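Local coordinates for malonyl CoA-acyl carrier protein transacylase (Staphylococcus aureus, PDB 3IM9), which transfers the malonyl group from malonyl-CoA to holo acyl carrier protein, supplying malonyl-ACP for fatty acid biosynthesis, at residues I15-A21 and G282-L287. Numbering follows the deposited sequence.
Sequences IFPGQGA and GPGKVL. With SO4 (sulfate ion), chain D.
A sulfate ion, probably from the crystallisation liquor, sits between G18 and the start of helix 286-294. G18 N donates a 2.7 Å hydrogen bond to sulfate O1; L287 CD2 lies 3.4 Å from that oxygen. The side chain of L287 is about 9 Å from that of S97, the probable nucleophile. After extended residues 15-16, a type II turn, G18 to A21, is closed by A21 N to G18 O (3.0 Å). G18-Q19-G20 is the GQG motif of FabD-type acyltransferases; the Q19 NH probably contributes to the oxyanion hole, as in relatives. Loop 282-284 leads to K285, the N-cap. CA atoms of F16 and G282, and of P17 and L287, are 6.3 Å apart; A21 and G284, 5.6 Å. L287 CB (rotamer mt) lies 3.8 Å from I15 CD1. Carbonyls also touch carbons: F16 O is 3.3 Å from L287 CD1, A21 O 3.4 Å from P283 CG. A CB on G282 would clash with P17 CG. A21 CB is 4.3 Å from both P283 CG and V286 CG2. Segment 15-21 runs off the C-terminal end of strand 11-16; 282-287 joins its parallel neighbour 275-281 to helix 286-294. Helix 67-84 touches F16, P17 and P283; helix 99-106 packs on F16.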
loop_
_atom_site.group_PDB
_atom_site.type_symbol
_atom_site.label_atom_id
_atom_site.label_comp_id
_atom_site.label_asym_id
_atom_site.label_seq_id
_atom_site.Cartn_x
_atom_site.Cartn_y
_atom_site.Cartn_z
ATOM N N ILE A 15 -1.856 -10.185 -0.265
ATOM C CA ILE A 15 -1.992 -8.734 -0.438
ATOM C C ILE A 15 -1.358 -8.049 0.766
ATOM O O ILE A 15 -1.311 -8.623 1.904
ATOM C CB ILE A 15 -3.464 -8.261 -0.601
ATOM C CG1 ILE A 15 -4.299 -8.531 0.657
ATOM C CG2 ILE A 15 -4.101 -8.998 -1.811
ATOM C CD1 ILE A 15 -5.791 -8.198 0.545
ATOM N N PHE A 16 -0.873 -6.830 0.536
ATOM C CA PHE A 16 -0.017 -6.193 1.576
ATOM C C PHE A 16 -0.517 -4.766 1.842
ATOM O O PHE A 16 -0.638 -3.946 0.928
ATOM C CB PHE A 16 1.410 -6.172 1.054
ATOM C CG PHE A 16 1.967 -7.553 0.822
ATOM C CD1 PHE A 16 2.087 -8.029 -0.484
ATOM C CD2 PHE A 16 2.363 -8.344 1.889
ATOM C CE1 PHE A 16 2.543 -9.363 -0.707
ATOM C CE2 PHE A 16 2.907 -9.629 1.690
ATOM C CZ PHE A 16 3.024 -10.126 0.365
ATOM N N PRO A 17 -0.709 -4.383 3.114
ATOM C CA PRO A 17 -1.155 -3.025 3.463
ATOM C C PRO A 17 -0.007 -2.026 3.390
ATOM O O PRO A 17 1.182 -2.365 3.355
ATOM C CB PRO A 17 -1.626 -3.195 4.894
ATOM C CG PRO A 17 -0.689 -4.253 5.465
ATOM C CD PRO A 17 -0.555 -5.294 4.284
ATOM N N GLY A 18 -0.427 -0.776 3.375
ATOM C CA GLY A 18 0.475 0.395 3.343
ATOM C C GLY A 18 0.271 1.323 4.532
ATOM O O GLY A 18 -0.309 0.927 5.592
ATOM N N GLN A 19 0.719 2.552 4.297
ATOM C CA GLN A 19 0.617 3.632 5.361
ATOM C C GLN A 19 -0.757 3.645 5.958
ATOM O O GLN A 19 -1.804 3.648 5.222
ATOM C CB GLN A 19 0.953 4.948 4.662
ATOM C CG GLN A 19 1.102 6.105 5.658
ATOM C CD GLN A 19 2.446 6.100 6.306
ATOM O OE1 GLN A 19 3.471 5.840 5.675
ATOM N NE2 GLN A 19 2.460 6.444 7.641
ATOM N N GLY A 20 -0.785 3.700 7.278
ATOM C CA GLY A 20 -2.079 3.646 8.005
ATOM C C GLY A 20 -2.322 2.345 8.723
ATOM O O GLY A 20 -3.051 2.347 9.741
ATOM N N ALA A 21 -1.631 1.273 8.307
ATOM C CA ALA A 21 -1.764 0.021 9.008
ATOM C C ALA A 21 -0.714 -0.243 10.124
ATOM O O ALA A 21 -0.844 -1.177 10.902
ATOM C CB ALA A 21 -1.722 -1.136 7.985
ATOM N N GLY A 282 0.611 -8.631 7.176
ATOM C CA GLY A 282 1.102 -7.326 7.655
ATOM C C GLY A 282 0.317 -7.043 8.929
ATOM O O GLY A 282 -0.525 -7.789 9.362
ATOM N N PRO A 283 0.550 -5.886 9.506
ATOM C CA PRO A 283 -0.150 -5.467 10.650
ATOM C C PRO A 283 -1.550 -4.990 10.256
ATOM O O PRO A 283 -1.763 -4.470 9.136
ATOM C CB PRO A 283 0.635 -4.215 11.121
ATOM C CG PRO A 283 1.279 -3.592 9.922
ATOM C CD PRO A 283 1.510 -4.874 9.001
ATOM N N GLY A 284 -2.524 -5.229 11.167
ATOM C CA GLY A 284 -3.886 -4.827 10.869
ATOM C C GLY A 284 -4.619 -5.726 9.874
ATOM O O GLY A 284 -4.044 -6.691 9.354
ATOM N N LYS A 285 -5.870 -5.394 9.592
ATOM C CA LYS A 285 -6.623 -6.102 8.573
ATOM C C LYS A 285 -7.363 -5.083 7.727
ATOM O O LYS A 285 -8.514 -5.300 7.351
ATOM C CB LYS A 285 -7.611 -7.076 9.214
ATOM C CG LYS A 285 -8.151 -6.619 10.559
ATOM C CD LYS A 285 -8.687 -7.790 11.367
ATOM C CE LYS A 285 -10.203 -7.750 11.457
ATOM N NZ LYS A 285 -10.751 -8.953 12.142
ATOM N N VAL A 286 -6.708 -3.961 7.437
ATOM C CA VAL A 286 -7.399 -2.898 6.734
ATOM C C VAL A 286 -7.794 -3.305 5.322
ATOM O O VAL A 286 -8.911 -3.009 4.883
ATOM C CB VAL A 286 -6.465 -1.653 6.627
ATOM C CG1 VAL A 286 -7.144 -0.495 5.814
ATOM C CG2 VAL A 286 -6.025 -1.167 8.002
ATOM N N LEU A 287 -6.927 -4.011 4.613
ATOM C CA LEU A 287 -7.313 -4.338 3.182
ATOM C C LEU A 287 -8.467 -5.379 3.209
ATOM O O LEU A 287 -9.315 -5.353 2.308
ATOM C CB LEU A 287 -6.132 -4.854 2.358
ATOM C CG LEU A 287 -4.919 -3.883 2.233
ATOM C CD1 LEU A 287 -3.900 -4.568 1.258
ATOM C CD2 LEU A 287 -5.362 -2.520 1.763
HETATM S S SO4 D . -3.662 0.972 3.593
HETATM O O1 SO4 D . -3.107 -0.319 3.163
HETATM O O2 SO4 D . -3.727 1.109 5.167
HETATM O O3 SO4 D . -2.732 1.909 2.981
HETATM O O4 SO4 D . -5.156 1.103 3.035
#